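Local coordinates for protein nitrite oxidoreductase subunit C (Kuenenia stuttgartiensis, PDB 7B04) that binds heme b and calcium as a subunit of the filament-forming nitrite oxidoreductase complex, and probably carries electrons through its heme, at residues V48-Y53 and P313-R318; K72-V77 and K101-G106. All coordinates share one frame; numbering follows the deposited sequence.

Contacts 1 and 2 belong to one patch of beta structure, their centres about 8 Å apart, and contact 2 is nested in the chain loop that contact 1 closes. Strands 49-53 and 97-104 are neighbours, so the first segment of contact 1 lies beside the second segment of contact 2. Both contacts are partly buried. Contact 1 is a regular parallel strand pair, rich in backbone hydrogen bonds, with one buried apolar face and a more polar one. Contact 2 sets a loop against a strand with no hydrogen bond between its segments, only a small apolar touch and a lysine chain. His-104 NE2 joins the two by a hydrogen bond to Glu-317 O.

Contact 1. Residues V48-Y53 and P313-R318; sequences VLNVKY and PLSLER
Leu-49, Asn-50 and Val-51 pair in parallel with Leu-314, Ser-315 and Leu-316, the short strand axes coming within 4.8 Å at 19°. Four backbone bonds form the ladder: Leu-49 N to Pro-313 O, Ser-315 N to Leu-49 O, Val-51 N to Ser-315 O at 2.8 Å, and Glu-317 N to Val-51 O. On one face, buried apolar groups meet. Leu-49 and Leu-314 run together in the same direction, and Leu-314 CD1 touches Leu-49 CD1 at 3.5 Å and Val-51 CG2 at 3.4 Å. This pair joins strand 49-53 to the last strand, 306-316, in the heme-binding fold of the ethylbenzene dehydrogenase family. Strand 97-104 also pairs with strand 49-53, and Phe-289 touches Leu-49 and Leu-314.

Polar groups gather on the face of Asn-50 and Ser-315. With its CG anti to the backbone N (chi1 -168°), the amide of Asn-50 meets the Glu-317 carboxylate, the two planes 67° apart; the bond from ND2 to OE2 is weak. Glu-317 OE1 takes a second weak bond from Tyr-53 N at 3.3 Å, so the carboxylate reaches from Asn-50 to the backbone of Tyr-53, past the last bridge. Lys-52 runs alongside this glutamate without charge contact, NZ to OE1 being 4.8 Å. At the exposed start, the side chains of Val-48 and Pro-313 cross at about a right angle, CG2 3.7 Å from CB.

Contact 2. Residues K72-V77 and K101-G106; sequences KNAEGV and KAIHDG
Ala-74 and Gly-76 of the loop meet Lys-101 and Ile-103 of the strand. The closely packed part is small: the methyl of Ala-74 reaches CG2 of Ile-103 at 3.7 Å, both residues being buried, and Lys-101 CG comes within 3.5 Å of Gly-76 CA. Lys-101 CG lies anti to its own carbonyl carbon (chi1 -69°), and the chain beyond it is fully extended, carrying CE past Ala-74 O at 3.7 Å. NZ is 3.6 Å from the same oxygen, without a hydrogen bond, and makes a weak one to Phe-71 O. An alanine in place of Lys-101 would probably leave Phe-71 O without this partner and open a gap beside Gly-76. On the looser, exposed side, the CB of Glu-75 is directed away from the strand, and its OE1 stays 6.2 Å from Lys-101 NZ, too far for a salt bridge. The loop links helix 64-71 to strand 77-80, which pairs antiparallel with strand 97-104. Ile-103 also packs on Ala-70 and Phe-71 of that helix, while strands 49-53 and 108-116 flank the strand carrying Lys-101 and Ile-103.

Contact 1. Residues V48-Y53 and P313-R318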
ATOM      1  N   VAL C  48     -63.815  15.170 -21.194  1.00 35.79           N
ATOM      2  CA  VAL C  48     -63.042  15.007 -22.419  1.00 35.27           C
ATOM      3  C   VAL C  48     -62.076  16.171 -22.571  1.00 33.58           C
ATOM      4  O   VAL C  48     -62.425  17.330 -22.312  1.00 39.09           O
ATOM      5  CB  VAL C  48     -63.975  14.902 -23.642  1.00 38.07           C
ATOM      6  CG1 VAL C  48     -63.173  14.837 -24.938  1.00 25.94           C
ATOM      7  CG2 VAL C  48     -64.884  13.687 -23.512  1.00 36.41           C
ATOM      8  N   LEU C  49     -60.859  15.856 -23.005  1.00 34.12           N
ATOM      9  CA  LEU C  49     -59.847  16.858 -23.300  1.00 26.85           C
ATOM     10  C   LEU C  49     -59.967  17.208 -24.777  1.00 32.12           C
ATOM     11  O   LEU C  49     -59.763  16.351 -25.644  1.00 34.56           O
ATOM     12  CB  LEU C  49     -58.453  16.328 -22.959  1.00 26.48           C
ATOM     13  CG  LEU C  49     -57.252  17.279 -22.905  1.00 25.98           C
ATOM     14  CD1 LEU C  49     -56.667  17.490 -24.283  1.00 30.28           C
ATOM     15  CD2 LEU C  49     -57.624  18.611 -22.276  1.00 28.25           C
ATOM     16  N   ASN C  50     -60.300  18.461 -25.060  1.00 27.35           N
ATOM     17  CA  ASN C  50     -60.525  18.921 -26.422  1.00 30.46           C
ATOM     18  C   ASN C  50     -59.303  19.692 -26.904  1.00 35.70           C
ATOM     19  O   ASN C  50     -58.872  20.651 -26.254  1.00 33.23           O
ATOM     20  CB  ASN C  50     -61.776  19.797 -26.487  1.00 29.80           C
ATOM     21  CG  ASN C  50     -62.227  20.072 -27.905  1.00 37.52           C
ATOM     22  OD1 ASN C  50     -61.712  19.490 -28.858  1.00 45.65           O
ATOM     23  ND2 ASN C  50     -63.195  20.970 -28.052  1.00 41.16           N
ATOM     24  N   VAL C  51     -58.752  19.275 -28.040  1.00 32.83           N
ATOM     25  CA  VAL C  51     -57.612  19.955 -28.642  1.00 27.62           C
ATOM     26  C   VAL C  51     -58.173  21.039 -29.553  1.00 29.70           C
ATOM     27  O   VAL C  51     -58.755  20.746 -30.601  1.00 26.45           O
ATOM     28  CB  VAL C  51     -56.718  18.980 -29.418  1.00 30.67           C
ATOM     29  CG1 VAL C  51     -55.518  19.705 -29.979  1.00 35.74           C
ATOM     30  CG2 VAL C  51     -56.270  17.852 -28.528  1.00 23.69           C
ATOM     31  N   LYS C  52     -58.007  22.293 -29.144  1.00 30.78           N
ATOM     32  CA  LYS C  52     -58.565  23.417 -29.881  1.00 29.44           C
ATOM     33  C   LYS C  52     -57.705  23.738 -31.096  1.00 31.20           C
ATOM     34  O   LYS C  52     -56.477  23.813 -30.995  1.00 34.63           O
ATOM     35  CB  LYS C  52     -58.683  24.639 -28.971  1.00 29.82           C
ATOM     36  CG  LYS C  52     -59.377  25.818 -29.620  1.00 37.56           C
ATOM     37  CD  LYS C  52     -59.626  26.925 -28.615  1.00 33.71           C
ATOM     38  CE  LYS C  52     -60.144  28.179 -29.296  1.00 42.19           C
ATOM     39  NZ  LYS C  52     -61.492  27.969 -29.891  1.00 46.69           N
ATOM     40  N   TYR C  53     -58.350  23.922 -32.245  1.00 28.28           N
ATOM     41  CA  TYR C  53     -57.631  24.305 -33.452  1.00 30.86           C
ATOM     42  C   TYR C  53     -57.338  25.802 -33.455  1.00 30.39           C
ATOM     43  O   TYR C  53     -58.252  26.623 -33.318  1.00 29.27           O
ATOM     44  CB  TYR C  53     -58.433  23.931 -34.695  1.00 30.92           C
ATOM     45  CG  TYR C  53     -57.839  24.529 -35.941  1.00 28.97           C
ATOM     46  CD1 TYR C  53     -56.675  24.011 -36.490  1.00 33.07           C
ATOM     47  CD2 TYR C  53     -58.419  25.634 -36.546  1.00 26.44           C
ATOM     48  CE1 TYR C  53     -56.117  24.565 -37.621  1.00 35.73           C
ATOM     49  CE2 TYR C  53     -57.865  26.196 -37.675  1.00 32.68           C
ATOM     50  CZ  TYR C  53     -56.715  25.657 -38.209  1.00 33.50           C
ATOM     51  OH  TYR C  53     -56.161  26.212 -39.334  1.00 31.59           O
ATOM     52  N   PRO C 313     -60.507  10.578 -22.088  1.00 36.19           N
ATOM     53  CA  PRO C 313     -60.848  10.773 -23.500  1.00 28.43           C
ATOM     54  C   PRO C 313     -60.180  12.016 -24.063  1.00 29.81           C
ATOM     55  O   PRO C 313     -59.961  13.008 -23.364  1.00 38.87           O
ATOM     56  CB  PRO C 313     -62.374  10.928 -23.483  1.00 33.55           C
ATOM     57  CG  PRO C 313     -62.806  10.338 -22.186  1.00 36.25           C
ATOM     58  CD  PRO C 313     -61.697  10.641 -21.226  1.00 33.67           C
ATOM     59  N   LEU C 314     -59.859  11.946 -25.351  1.00 34.85           N
ATOM     60  CA  LEU C 314     -59.210  13.043 -26.055  1.00 30.75           C
ATOM     61  C   LEU C 314     -59.884  13.208 -27.405  1.00 32.28           C
ATOM     62  O   LEU C 314     -60.090  12.220 -28.113  1.00 33.91           O
ATOM     63  CB  LEU C 314     -57.714  12.764 -26.236  1.00 29.65           C
ATOM     64  CG  LEU C 314     -57.008  13.588 -27.308  1.00 37.35           C
ATOM     65  CD1 LEU C 314     -56.688  14.937 -26.735  1.00 40.05           C
ATOM     66  CD2 LEU C 314     -55.743  12.905 -27.790  1.00 37.63           C
ATOM     67  N   SER C 315     -60.227  14.445 -27.759  1.00 37.18           N
ATOM     68  CA  SER C 315     -60.833  14.746 -29.049  1.00 33.51           C
ATOM     69  C   SER C 315     -60.061  15.860 -29.738  1.00 29.11           C
ATOM     70  O   SER C 315     -59.663  16.838 -29.100  1.00 30.60           O
ATOM     71  CB  SER C 315     -62.305  15.151 -28.896  1.00 35.17           C
ATOM     72  OG  SER C 315     -62.865  15.511 -30.146  1.00 35.57           O
ATOM     73  N   LEU C 316     -59.850  15.706 -31.042  1.00 22.35           N
ATOM     74  CA  LEU C 316     -59.203  16.719 -31.865  1.00 26.96           C
ATOM     75  C   LEU C 316     -60.245  17.424 -32.722  1.00 27.55           C
ATOM     76  O   LEU C 316     -61.053  16.768 -33.388  1.00 32.48           O
ATOM     77  CB  LEU C 316     -58.118  16.101 -32.750  1.00 27.43           C
ATOM     78  CG  LEU C 316     -56.736  15.922 -32.116  1.00 22.85           C
ATOM     79  CD1 LEU C 316     -56.715  14.737 -31.160  1.00 30.42           C
ATOM     80  CD2 LEU C 316     -55.673  15.769 -33.190  1.00 27.73           C
ATOM     81  N   GLU C 317     -60.227  18.753 -32.698  1.00 27.83           N
ATOM     82  CA  GLU C 317     -61.122  19.534 -33.538  1.00 33.59           C
ATOM     83  C   GLU C 317     -60.683  19.467 -35.000  1.00 35.67           C
ATOM     84  O   GLU C 317     -59.520  19.205 -35.319  1.00 31.00           O
ATOM     85  CB  GLU C 317     -61.151  20.993 -33.078  1.00 27.43           C
ATOM     86  CG  GLU C 317     -62.360  21.379 -32.243  1.00 30.49           C
ATOM     87  CD  GLU C 317     -62.085  22.569 -31.344  1.00 32.50           C
ATOM     88  OE1 GLU C 317     -61.641  23.616 -31.862  1.00 37.38           O
ATOM     89  OE2 GLU C 317     -62.314  22.460 -30.120  1.00 34.87           O
ATOM     90  N   ARG C 318     -61.635  19.718 -35.894  0.54 35.42           N
ATOM     91  CA  ARG C 318     -61.323  19.793 -37.312  0.54 37.63           C
ATOM     92  C   ARG C 318     -60.627  21.114 -37.633  0.54 36.05           C
ATOM     93  O   ARG C 318     -60.671  22.075 -36.859  0.54 36.71           O
ATOM     94  CB  ARG C 318     -62.591  19.644 -38.155  0.54 35.90           C
ATOM     95  CG  ARG C 318     -63.161  18.233 -38.180  0.54 34.72           C
ATOM     96  CD  ARG C 318     -64.681  18.256 -38.141  0.54 37.83           C
ATOM     97  NE  ARG C 318     -65.252  16.912 -38.162  0.54 34.73           N
ATOM     98  CZ  ARG C 318     -65.498  16.186 -37.076  0.54 32.11           C
ATOM     99  NH1 ARG C 318     -66.020  14.973 -37.190  0.54 33.67           N
ATOM    100  NH2 ARG C 318     -65.223  16.675 -35.874  0.54 28.71           N
TER

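Contact 2. Residues K72-V77 and K101-G106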
ATOM      1  N   LYS C  72     -53.901  29.959 -23.469  1.00 31.64           N
ATOM      2  CA  LYS C  72     -54.856  30.747 -22.700  1.00 33.65           C
ATOM      3  C   LYS C  72     -56.245  30.700 -23.322  1.00 29.66           C
ATOM      4  O   LYS C  72     -57.249  30.814 -22.609  1.00 30.39           O
ATOM      5  CB  LYS C  72     -54.357  32.187 -22.589  1.00 34.12           C
ATOM      6  CG  LYS C  72     -55.164  33.088 -21.673  1.00 36.53           C
ATOM      7  CD  LYS C  72     -54.269  34.166 -21.082  1.00 51.01           C
ATOM      8  CE  LYS C  72     -55.066  35.376 -20.629  1.00 44.94           C
ATOM      9  NZ  LYS C  72     -54.681  36.595 -21.396  1.00 33.45           N
ATOM     10  N   ASN C  73     -56.325  30.513 -24.639  1.00 35.06           N
ATOM     11  CA  ASN C  73     -57.606  30.438 -25.323  1.00 34.78           C
ATOM     12  C   ASN C  73     -58.174  29.027 -25.365  1.00 37.80           C
ATOM     13  O   ASN C  73     -59.302  28.844 -25.834  1.00 42.12           O
ATOM     14  CB  ASN C  73     -57.468  30.980 -26.749  1.00 30.58           C
ATOM     15  CG  ASN C  73     -56.890  32.379 -26.782  1.00 44.62           C
ATOM     16  OD1 ASN C  73     -55.692  32.571 -26.574  1.00 50.45           O
ATOM     17  ND2 ASN C  73     -57.738  33.366 -27.043  1.00 49.11           N
ATOM     18  N   ALA C  74     -57.422  28.032 -24.905  1.00 31.73           N
ATOM     19  CA  ALA C  74     -57.919  26.669 -24.827  1.00 35.94           C
ATOM     20  C   ALA C  74     -58.483  26.408 -23.433  1.00 37.99           C
ATOM     21  O   ALA C  74     -58.199  27.132 -22.476  1.00 38.38           O
ATOM     22  CB  ALA C  74     -56.812  25.665 -25.152  1.00 32.48           C
ATOM     23  N   GLU C  75     -59.285  25.355 -23.326  1.00 31.32           N
ATOM     24  CA  GLU C  75     -59.872  24.935 -22.061  1.00 35.60           C
ATOM     25  C   GLU C  75     -59.320  23.568 -21.682  1.00 32.77           C
ATOM     26  O   GLU C  75     -59.304  22.649 -22.508  1.00 43.44           O
ATOM     27  CB  GLU C  75     -61.401  24.918 -22.134  1.00 43.95           C
ATOM     28  CG  GLU C  75     -61.991  26.204 -22.707  1.00 54.53           C
ATOM     29  CD  GLU C  75     -61.900  27.378 -21.741  1.00 66.24           C
ATOM     30  OE1 GLU C  75     -61.409  28.452 -22.153  1.00 65.17           O
ATOM     31  OE2 GLU C  75     -62.316  27.229 -20.572  1.00 64.68           O
ATOM     32  N   GLY C  76     -58.866  23.443 -20.438  1.00 19.76           N
ATOM     33  CA  GLY C  76     -58.168  22.252 -19.999  1.00 27.17           C
ATOM     34  C   GLY C  76     -58.898  21.419 -18.967  1.00 31.87           C
ATOM     35  O   GLY C  76     -59.778  21.913 -18.259  1.00 32.53           O
ATOM     36  N   VAL C  77     -58.539  20.139 -18.888  1.00 31.53           N
ATOM     37  CA  VAL C  77     -59.128  19.204 -17.937  1.00 27.64           C
ATOM     38  C   VAL C  77     -58.229  19.124 -16.712  1.00 26.77           C
ATOM     39  O   VAL C  77     -56.997  19.161 -16.823  1.00 30.68           O
ATOM     40  CB  VAL C  77     -59.313  17.815 -18.579  1.00 30.12           C
ATOM     41  CG1 VAL C  77     -59.875  16.815 -17.576  1.00 32.39           C
ATOM     42  CG2 VAL C  77     -60.211  17.911 -19.799  1.00 31.85           C
ATOM     43  N   LYS C 101     -53.862  21.016 -20.946  1.00 26.00           N
ATOM     44  CA  LYS C 101     -54.462  21.676 -22.094  1.00 26.38           C
ATOM     45  C   LYS C 101     -53.798  21.177 -23.371  1.00 29.55           C
ATOM     46  O   LYS C 101     -52.696  20.622 -23.344  1.00 37.24           O
ATOM     47  CB  LYS C 101     -54.324  23.202 -22.006  1.00 25.77           C
ATOM     48  CG  LYS C 101     -55.145  23.852 -20.910  1.00 29.49           C
ATOM     49  CD  LYS C 101     -55.021  25.366 -20.968  1.00 32.08           C
ATOM     50  CE  LYS C 101     -55.841  26.034 -19.880  1.00 34.23           C
ATOM     51  NZ  LYS C 101     -55.718  27.516 -19.928  1.00 34.78           N
ATOM     52  N   ALA C 102     -54.475  21.381 -24.500  1.00 29.25           N
ATOM     53  CA  ALA C 102     -53.952  20.898 -25.771  1.00 25.14           C
ATOM     54  C   ALA C 102     -54.501  21.733 -26.919  1.00 27.37           C
ATOM     55  O   ALA C 102     -55.672  22.126 -26.916  1.00 29.11           O
ATOM     56  CB  ALA C 102     -54.286  19.420 -25.992  1.00 22.99           C
ATOM     57  N   ILE C 103     -53.636  21.981 -27.906  1.00 29.98           N
ATOM     58  CA  ILE C 103     -53.928  22.796 -29.079  1.00 31.42           C
ATOM     59  C   ILE C 103     -53.190  22.166 -30.254  1.00 33.40           C
ATOM     60  O   ILE C 103     -52.209  21.442 -30.076  1.00 34.07           O
ATOM     61  CB  ILE C 103     -53.495  24.266 -28.892  1.00 30.60           C
ATOM     62  CG1 ILE C 103     -52.004  24.328 -28.561  1.00 25.25           C
ATOM     63  CG2 ILE C 103     -54.308  24.939 -27.796  1.00 28.10           C
ATOM     64  CD1 ILE C 103     -51.487  25.719 -28.321  1.00 27.45           C
ATOM     65  N   HIS C 104     -53.665  22.439 -31.469  1.00 30.12           N
ATOM     66  CA  HIS C 104     -52.964  21.907 -32.631  1.00 25.90           C
ATOM     67  C   HIS C 104     -53.095  22.836 -33.830  1.00 29.19           C
ATOM     68  O   HIS C 104     -54.031  23.634 -33.940  1.00 29.85           O
ATOM     69  CB  HIS C 104     -53.414  20.474 -32.969  1.00 25.22           C
ATOM     70  CG  HIS C 104     -54.721  20.380 -33.693  1.00 22.03           C
ATOM     71  ND1 HIS C 104     -54.845  20.620 -35.045  1.00 25.46           N
ATOM     72  CD2 HIS C 104     -55.952  20.015 -33.264  1.00 26.24           C
ATOM     73  CE1 HIS C 104     -56.102  20.436 -35.409  1.00 30.88           C
ATOM     74  NE2 HIS C 104     -56.793  20.067 -34.347  1.00 28.78           N
ATOM     75  N   ASP C 105     -52.129  22.693 -34.741  1.00 31.41           N
ATOM     76  CA  ASP C 105     -51.983  23.507 -35.939  1.00 29.44           C
ATOM     77  C   ASP C 105     -52.687  22.928 -37.148  1.00 32.50           C
ATOM     78  O   ASP C 105     -53.037  23.674 -38.069  1.00 30.33           O
ATOM     79  CB  ASP C 105     -50.498  23.533 -36.344  1.00 29.79           C
ATOM     80  CG  ASP C 105     -49.801  24.830 -36.051  1.00 45.10           C
ATOM     81  OD1 ASP C 105     -50.418  25.904 -36.183  1.00 53.25           O
ATOM     82  OD2 ASP C 105     -48.596  24.764 -35.721  1.00 55.42           O
ATOM     83  N   GLY C 106     -52.933  21.631 -37.141  1.00 32.17           N
ATOM     84  CA  GLY C 106     -53.188  20.902 -38.356  1.00 29.15           C
ATOM     85  C   GLY C 106     -51.914  20.262 -38.847  1.00 29.29           C
ATOM     86  O   GLY C 106     -51.952  19.400 -39.734  1.00 38.66           O
TER